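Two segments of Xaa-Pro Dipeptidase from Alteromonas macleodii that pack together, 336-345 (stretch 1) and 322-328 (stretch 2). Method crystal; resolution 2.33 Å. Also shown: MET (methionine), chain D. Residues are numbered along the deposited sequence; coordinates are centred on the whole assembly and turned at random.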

# COMPACT_ATOMS: atom_id res chain seq x y z
N THR A 336 -33.08 28.45 -5.32
CA THR A 336 -34.42 27.90 -5.16
C THR A 336 -34.46 27.06 -3.89
O THR A 336 -35.37 26.24 -3.68
CB THR A 336 -34.80 27.02 -6.38
OG1 THR A 336 -33.93 25.89 -6.45
CG2 THR A 336 -34.70 27.85 -7.67
N ASN A 337 -33.47 27.27 -3.04
CA ASN A 337 -33.33 26.53 -1.78
C ASN A 337 -34.62 26.51 -0.96
O ASN A 337 -34.96 25.49 -0.35
CB ASN A 337 -32.20 27.13 -0.95
CG ASN A 337 -30.90 27.29 -1.74
OD1 ASN A 337 -29.92 26.58 -1.50
ND2 ASN A 337 -30.90 28.22 -2.69
N TRP A 338 -35.34 27.63 -0.96
CA TRP A 338 -36.58 27.75 -0.19
C TRP A 338 -37.62 26.65 -0.44
O TRP A 338 -38.36 26.28 0.49
CB TRP A 338 -37.23 29.11 -0.44
CG TRP A 338 -37.66 29.32 -1.86
CD1 TRP A 338 -36.91 29.82 -2.88
CD2 TRP A 338 -38.94 29.00 -2.42
NE1 TRP A 338 -37.64 29.84 -4.04
CE2 TRP A 338 -38.89 29.35 -3.79
CE3 TRP A 338 -40.12 28.47 -1.90
CZ2 TRP A 338 -39.98 29.16 -4.65
CZ3 TRP A 338 -41.21 28.28 -2.75
CH2 TRP A 338 -41.13 28.63 -4.12
N LYS A 339 -37.68 26.13 -1.66
CA LYS A 339 -38.63 25.08 -2.01
C LYS A 339 -38.53 23.87 -1.09
O LYS A 339 -39.52 23.16 -0.88
CB LYS A 339 -38.44 24.64 -3.46
CG LYS A 339 -38.64 25.75 -4.47
CD LYS A 339 -38.47 25.24 -5.88
CE LYS A 339 -38.61 26.36 -6.90
NZ LYS A 339 -38.51 25.82 -8.28
N GLU A 340 -37.34 23.64 -0.55
CA GLU A 340 -37.11 22.53 0.36
C GLU A 340 -38.05 22.61 1.58
O GLU A 340 -38.51 21.58 2.09
CB GLU A 340 -35.65 22.52 0.82
CG GLU A 340 -35.21 21.35 1.71
CD GLU A 340 -35.20 20.01 0.98
OE1 GLU A 340 -35.32 19.98 -0.26
OE2 GLU A 340 -35.05 18.97 1.67
N PHE A 341 -38.32 23.83 2.05
CA PHE A 341 -39.21 24.05 3.18
C PHE A 341 -40.61 23.55 2.84
O PHE A 341 -41.23 22.81 3.61
CB PHE A 341 -39.30 25.54 3.53
CG PHE A 341 -38.08 26.09 4.21
CD1 PHE A 341 -37.63 25.54 5.40
CD2 PHE A 341 -37.39 27.15 3.65
CE1 PHE A 341 -36.49 26.05 6.02
CE2 PHE A 341 -36.25 27.66 4.26
CZ PHE A 341 -35.80 27.11 5.44
N VAL A 342 -41.10 23.96 1.67
CA VAL A 342 -42.43 23.56 1.24
C VAL A 342 -42.54 22.04 1.14
O VAL A 342 -43.59 21.46 1.44
CB VAL A 342 -42.77 24.19 -0.12
CG1 VAL A 342 -44.23 23.88 -0.48
CG2 VAL A 342 -42.51 25.69 -0.07
N TYR A 343 -41.46 21.39 0.71
CA TYR A 343 -41.45 19.94 0.58
C TYR A 343 -41.46 19.27 1.94
O TYR A 343 -42.13 18.26 2.13
CB TYR A 343 -40.22 19.48 -0.22
CG TYR A 343 -40.34 19.63 -1.72
CD1 TYR A 343 -41.34 18.96 -2.43
CD2 TYR A 343 -39.43 20.41 -2.44
CE1 TYR A 343 -41.43 19.05 -3.80
CE2 TYR A 343 -39.51 20.50 -3.83
CZ TYR A 343 -40.51 19.82 -4.50
OH TYR A 343 -40.59 19.89 -5.87
N MSE A 344 -40.73 19.84 2.89
CA MSE A 344 -40.67 19.28 4.23
C MSE A 344 -42.02 19.34 4.91
O MSE A 344 -42.41 18.41 5.62
CB MSE A 344 -39.63 20.03 5.05
CG MSE A 344 -38.25 19.84 4.50
SE MSE A 344 -36.98 20.84 5.55
CE MSE A 344 -36.42 19.49 6.84
N VAL A 345 -42.74 20.43 4.67
CA VAL A 345 -44.05 20.61 5.25
C VAL A 345 -45.06 19.64 4.65
O VAL A 345 -45.75 18.93 5.37
CB VAL A 345 -44.57 22.06 5.05
CG1 VAL A 345 -45.98 22.19 5.61
CG2 VAL A 345 -43.63 23.06 5.74
N MET D . -26.64 14.08 -6.01
CA MET D . -27.43 12.88 -5.62
C MET D . -27.06 11.65 -6.44
O MET D . -27.30 10.53 -5.96
CB MET D . -28.92 13.17 -5.79
CG MET D . -29.80 12.03 -5.35
SD MET D . -31.50 12.50 -5.37
CE MET D . -31.51 13.64 -4.02
OXT MET D . -26.55 11.84 -7.57
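Stretch 2 322-328: KIAFGTD

Stretch 2 lies as an irregular, largely extended loop segment across one side of the stretch 1 helix, and the contact is mainly apolar, with no direct hydrogen bond between the two and a single water bridging them. From Ile323 to Gly326 the backbone keeps phi between -160° and -59° and psi between 127° and 140°; at Thr327 psi falls to -27°, and Asp328 has a positive phi of 72°, so the chain bends there. The register runs antiparallel in sequence: Ile323 meets Met344, CG2 to CE at 3.7 Å, whereas Thr327 meets Glu340, CG2 to CB at 3.5 Å, the CA atoms of this latter pair being 6.2 Å apart.

Phe325, with chi1 at -168° (t), buries the most area. Its CE1 lies 3.4 Å from Phe341 CE1, over one face of the Phe341 ring; the ring planes meet obliquely at 32°, with centroids 4.4 Å apart. Phe325 CZ is 3.4 Å from Glu340 CB, Phe325 CD1 is 3.8 Å from SE of selenomethionine Met344, and Asn337 O approaches the ring edge, 3.5 Å from Phe325 CZ.

Glu340 OE2 and Gly326 O, both acceptors, stand 3.3 Å apart without bonding. Water 1 instead links the stretches, accepting from Gly326 N (3.0 Å) and donating to Glu340 OE2 (2.7 Å).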

# COMPACT_ATOMS: atom_id res chain seq x y z
N LYS A 322 -33.06 12.84 13.99
CA LYS A 322 -32.65 14.24 13.93
C LYS A 322 -32.55 14.67 12.47
O LYS A 322 -32.04 13.93 11.63
CB LYS A 322 -31.32 14.43 14.65
CG LYS A 322 -31.38 14.05 16.12
CD LYS A 322 -29.99 13.83 16.68
CE LYS A 322 -29.28 15.14 16.93
NZ LYS A 322 -29.93 15.84 18.06
N ILE A 323 -33.04 15.87 12.19
CA ILE A 323 -33.05 16.39 10.83
C ILE A 323 -32.51 17.81 10.72
O ILE A 323 -32.86 18.69 11.51
CB ILE A 323 -34.48 16.36 10.26
CG1 ILE A 323 -34.90 14.90 10.02
CG2 ILE A 323 -34.57 17.18 8.98
CD1 ILE A 323 -36.34 14.72 9.55
N ALA A 324 -31.64 18.02 9.73
CA ALA A 324 -31.05 19.33 9.47
C ALA A 324 -31.31 19.66 8.00
O ALA A 324 -31.22 18.79 7.13
CB ALA A 324 -29.56 19.32 9.76
N PHE A 325 -31.64 20.93 7.73
CA PHE A 325 -31.94 21.42 6.39
C PHE A 325 -30.81 21.24 5.35
O PHE A 325 -29.67 21.68 5.56
CB PHE A 325 -32.30 22.90 6.48
CG PHE A 325 -32.91 23.46 5.23
CD1 PHE A 325 -34.29 23.44 5.06
CD2 PHE A 325 -32.11 24.03 4.25
CE1 PHE A 325 -34.86 23.98 3.92
CE2 PHE A 325 -32.68 24.58 3.12
CZ PHE A 325 -34.06 24.56 2.95
N GLY A 326 -31.15 20.62 4.22
CA GLY A 326 -30.20 20.39 3.14
C GLY A 326 -30.92 20.14 1.82
O GLY A 326 -31.81 19.29 1.76
N THR A 327 -30.51 20.82 0.76
CA THR A 327 -31.20 20.72 -0.53
C THR A 327 -30.50 20.02 -1.71
O THR A 327 -31.15 19.50 -2.61
CB THR A 327 -31.58 22.13 -1.01
OG1 THR A 327 -30.39 22.81 -1.41
CG2 THR A 327 -32.21 22.93 0.14
N ASP A 328 -29.17 20.03 -1.70
CA ASP A 328 -28.37 19.48 -2.78
C ASP A 328 -28.50 20.42 -3.98
O ASP A 328 -28.57 19.98 -5.14
CB ASP A 328 -28.81 18.05 -3.15
CG ASP A 328 -27.73 17.29 -3.93
OD1 ASP A 328 -26.63 17.83 -4.16
OD2 ASP A 328 -27.97 16.13 -4.31
O HOH W 1 -33.88 19.43 4.07